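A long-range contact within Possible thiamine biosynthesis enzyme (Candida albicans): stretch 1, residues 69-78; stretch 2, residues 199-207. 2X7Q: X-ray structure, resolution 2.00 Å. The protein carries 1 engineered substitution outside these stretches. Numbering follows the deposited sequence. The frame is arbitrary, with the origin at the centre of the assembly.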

# COMPACT_ATOMS: atom_id res chain seq x y z
N ILE A 69 -8.51 -5.62 -10.79
CA ILE A 69 -8.38 -4.62 -9.73
C ILE A 69 -7.22 -4.94 -8.80
O ILE A 69 -6.91 -6.11 -8.56
CB ILE A 69 -9.69 -4.51 -8.91
CG1 ILE A 69 -10.86 -4.15 -9.81
CG2 ILE A 69 -9.53 -3.49 -7.79
CD1 ILE A 69 -12.17 -3.95 -9.07
N ALA A 70 -6.57 -3.90 -8.28
CA ALA A 70 -5.47 -4.06 -7.34
C ALA A 70 -5.62 -3.11 -6.15
O ALA A 70 -5.88 -1.93 -6.33
CB ALA A 70 -4.14 -3.85 -8.03
N ILE A 71 -5.45 -3.65 -4.94
CA ILE A 71 -5.50 -2.84 -3.73
C ILE A 71 -4.09 -2.70 -3.16
O ILE A 71 -3.58 -3.61 -2.50
CB ILE A 71 -6.39 -3.48 -2.65
CG1 ILE A 71 -7.71 -3.98 -3.26
CG2 ILE A 71 -6.65 -2.51 -1.51
CD1 ILE A 71 -8.82 -2.95 -3.23
N GLY A 72 -3.44 -1.56 -3.42
CA GLY A 72 -2.07 -1.36 -3.00
C GLY A 72 -1.76 0.01 -2.45
O GLY A 72 -2.66 0.83 -2.27
N LEU A 73 -0.49 0.27 -2.17
CA LEU A 73 -0.07 1.54 -1.60
C LEU A 73 -0.27 2.70 -2.58
O LEU A 73 -0.07 2.55 -3.79
CB LEU A 73 1.39 1.47 -1.14
CG LEU A 73 1.71 0.42 -0.08
CD1 LEU A 73 3.20 0.40 0.24
CD2 LEU A 73 0.89 0.66 1.18
N THR A 74 -0.65 3.85 -2.05
CA THR A 74 -0.95 5.02 -2.86
C THR A 74 0.23 5.48 -3.71
O THR A 74 0.10 5.63 -4.92
CB THR A 74 -1.43 6.20 -1.98
OG1 THR A 74 -2.60 5.82 -1.26
CG2 THR A 74 -1.74 7.42 -2.84
N GLU A 75 1.38 5.70 -3.07
CA GLU A 75 2.54 6.24 -3.78
C GLU A 75 2.97 5.35 -4.95
O GLU A 75 3.47 5.85 -5.95
CB GLU A 75 3.72 6.46 -2.82
CG GLU A 75 4.38 5.19 -2.30
CD GLU A 75 3.69 4.63 -1.07
OE1 GLU A 75 2.67 5.21 -0.65
OE2 GLU A 75 4.17 3.62 -0.53
N ALA A 76 2.76 4.05 -4.81
CA ALA A 76 3.13 3.10 -5.85
C ALA A 76 2.40 3.39 -7.16
O ALA A 76 3.00 3.39 -8.23
CB ALA A 76 2.85 1.68 -5.39
N PHE A 77 1.10 3.63 -7.06
CA PHE A 77 0.27 3.89 -8.23
C PHE A 77 0.45 5.31 -8.75
O PHE A 77 0.53 5.54 -9.95
CB PHE A 77 -1.20 3.61 -7.93
CG PHE A 77 -1.49 2.18 -7.58
CD1 PHE A 77 -1.56 1.21 -8.57
CD2 PHE A 77 -1.70 1.80 -6.26
CE1 PHE A 77 -1.83 -0.11 -8.26
CE2 PHE A 77 -1.97 0.48 -5.94
CZ PHE A 77 -2.04 -0.47 -6.94
N ILE A 78 0.51 6.27 -7.83
CA ILE A 78 0.68 7.67 -8.20
C ILE A 78 1.99 7.89 -8.96
O ILE A 78 2.02 8.56 -9.99
CB ILE A 78 0.66 8.60 -6.97
CG1 ILE A 78 -0.68 8.49 -6.24
CG2 ILE A 78 0.93 10.04 -7.39
CD1 ILE A 78 -1.87 8.88 -7.09
N PRO A 199 2.71 11.19 4.41
CA PRO A 199 1.93 12.43 4.40
C PRO A 199 0.57 12.23 3.75
O PRO A 199 -0.31 13.09 3.89
CB PRO A 199 2.78 13.37 3.54
CG PRO A 199 4.16 12.79 3.57
CD PRO A 199 3.97 11.31 3.66
N TRP A 200 0.39 11.11 3.06
CA TRP A 200 -0.83 10.86 2.29
C TRP A 200 -1.59 9.64 2.82
O TRP A 200 -1.06 8.86 3.61
CB TRP A 200 -0.47 10.63 0.83
CG TRP A 200 0.62 9.62 0.65
CD1 TRP A 200 0.48 8.26 0.65
CD2 TRP A 200 2.02 9.88 0.44
NE1 TRP A 200 1.70 7.66 0.46
CE2 TRP A 200 2.66 8.62 0.33
CE3 TRP A 200 2.78 11.04 0.35
CZ2 TRP A 200 4.03 8.51 0.12
CZ3 TRP A 200 4.14 10.92 0.14
CH2 TRP A 200 4.76 9.67 0.03
N SER A 201 -2.83 9.49 2.36
CA SER A 201 -3.61 8.29 2.64
C SER A 201 -2.85 7.10 2.06
O SER A 201 -2.30 7.18 0.97
CB SER A 201 -5.01 8.39 2.04
OG SER A 201 -5.75 9.44 2.64
N SER A 202 -2.85 5.98 2.79
CA SER A 202 -1.93 4.88 2.48
C SER A 202 -2.38 3.92 1.37
O SER A 202 -1.55 3.40 0.63
CB SER A 202 -1.60 4.10 3.75
OG SER A 202 -2.76 3.66 4.41
N TRP A 203 -3.69 3.68 1.26
CA TRP A 203 -4.18 2.67 0.33
C TRP A 203 -5.24 3.19 -0.64
O TRP A 203 -6.08 4.01 -0.28
CB TRP A 203 -4.71 1.46 1.10
CG TRP A 203 -3.65 0.73 1.86
CD1 TRP A 203 -3.09 1.10 3.04
CD2 TRP A 203 -3.02 -0.51 1.49
NE1 TRP A 203 -2.15 0.17 3.43
CE2 TRP A 203 -2.09 -0.82 2.50
CE3 TRP A 203 -3.16 -1.37 0.40
CZ2 TRP A 203 -1.29 -1.97 2.44
CZ3 TRP A 203 -2.37 -2.51 0.35
CH2 TRP A 203 -1.45 -2.80 1.37
N VAL A 204 -5.19 2.70 -1.88
CA VAL A 204 -6.15 3.09 -2.90
C VAL A 204 -6.57 1.88 -3.73
O VAL A 204 -5.91 0.84 -3.71
CB VAL A 204 -5.56 4.14 -3.86
CG1 VAL A 204 -5.23 5.43 -3.11
CG2 VAL A 204 -4.32 3.60 -4.56
N VAL A 205 -7.69 2.02 -4.44
CA VAL A 205 -8.16 0.97 -5.33
C VAL A 205 -7.84 1.35 -6.77
O VAL A 205 -8.28 2.38 -7.26
CB VAL A 205 -9.68 0.75 -5.19
CG1 VAL A 205 -10.16 -0.31 -6.17
CG2 VAL A 205 -10.03 0.36 -3.76
N ALA A 206 -7.06 0.51 -7.45
CA ALA A 206 -6.64 0.81 -8.81
C ALA A 206 -7.12 -0.24 -9.82
O ALA A 206 -7.42 -1.37 -9.45
CB ALA A 206 -5.13 0.96 -8.88
N THR A 207 -7.17 0.17 -11.08
CA THR A 207 -7.58 -0.73 -12.16
C THR A 207 -6.83 -0.37 -13.44
O THR A 207 -6.07 0.60 -13.47
CB THR A 207 -9.09 -0.64 -12.42
OG1 THR A 207 -9.48 -1.66 -13.35
CG2 THR A 207 -9.47 0.72 -12.97
O HOH W 1 0.90 4.47 1.24

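When a strand runs straight into a helix, a single neighbouring strand can serve both, pairing with the first through its backbone and offering its side chains to the second. The contact between residues 69-78 and 199-207 is a compact example. Strands 69-73 and 203-207 lie antiparallel, 152° between their directions, and the backbone fixes the register. Ala70 and Ala206 form a tight reciprocal pair, Ala70 N to Ala206 O and Ala206 N to Ala70 O both at 2.9 Å. At the next hydrogen-bonded pair, the ladder loosens: Val204 N donates to Gly72 O at 3.2 Å, whereas the return bond from Gly72 N to Val204 O is weak, at 3.5 Å.

The two faces of this ladder are packed differently. On the face bearing Ile71 and Val205, branched side chains interlock: Ile69 CG2 meets Val205 CG1 at 3.6 Å, and Ile71 CD1 reaches Val205 CG2 at the same 3.6 Å, so that Val205 is touched by both isoleucines.

The other face carries Ala70, Ala206 and Val204, with a bare position at Gly72, and it is here that the helix lays down Phe77. Ala206 fits its methyl against the ring: CB sits over one ring face, 3.7 Å from the centroid of Phe77. Val204 CG2 adds a second bump, 3.6 Å from Phe77 CD2. The hollow at Gly72 is occupied by the same ring; a CB there would lie only 2.9 Å from Phe77 CE2, so the absence of a side chain is what allows the aromatic to settle so close to the strand.

At the strand's end, Leu73 and Trp203 form another knob and plate. Their CA-to-CB bonds point away overall, yet the side-chain ends come back together, and Leu73 CD2 rests over the indole face, 3.9 Å from the centroid of the six-membered ring of Trp203. The indole edge meanwhile approaches the strand backbone, with Trp203 CZ3 3.3 Å from Ile71 O.

Where the helix begins, polar groups take over. Thr74 points toward the other stretch and packs against the segment before strand 203-207: Thr74 N donates to Ser202 O at 2.9 Å and Thr74 OG1 to Ser201 O at 2.6 Å, while Thr74 OG1 also lies 3.2 Å from Val204 CG1. Beside it, Trp200 NE1 donates to Glu75 OE1 at 2.9 Å. A water bridges the two stretches, donating to Glu75 OE1 and to Ser202 O, each at 2.7 Å.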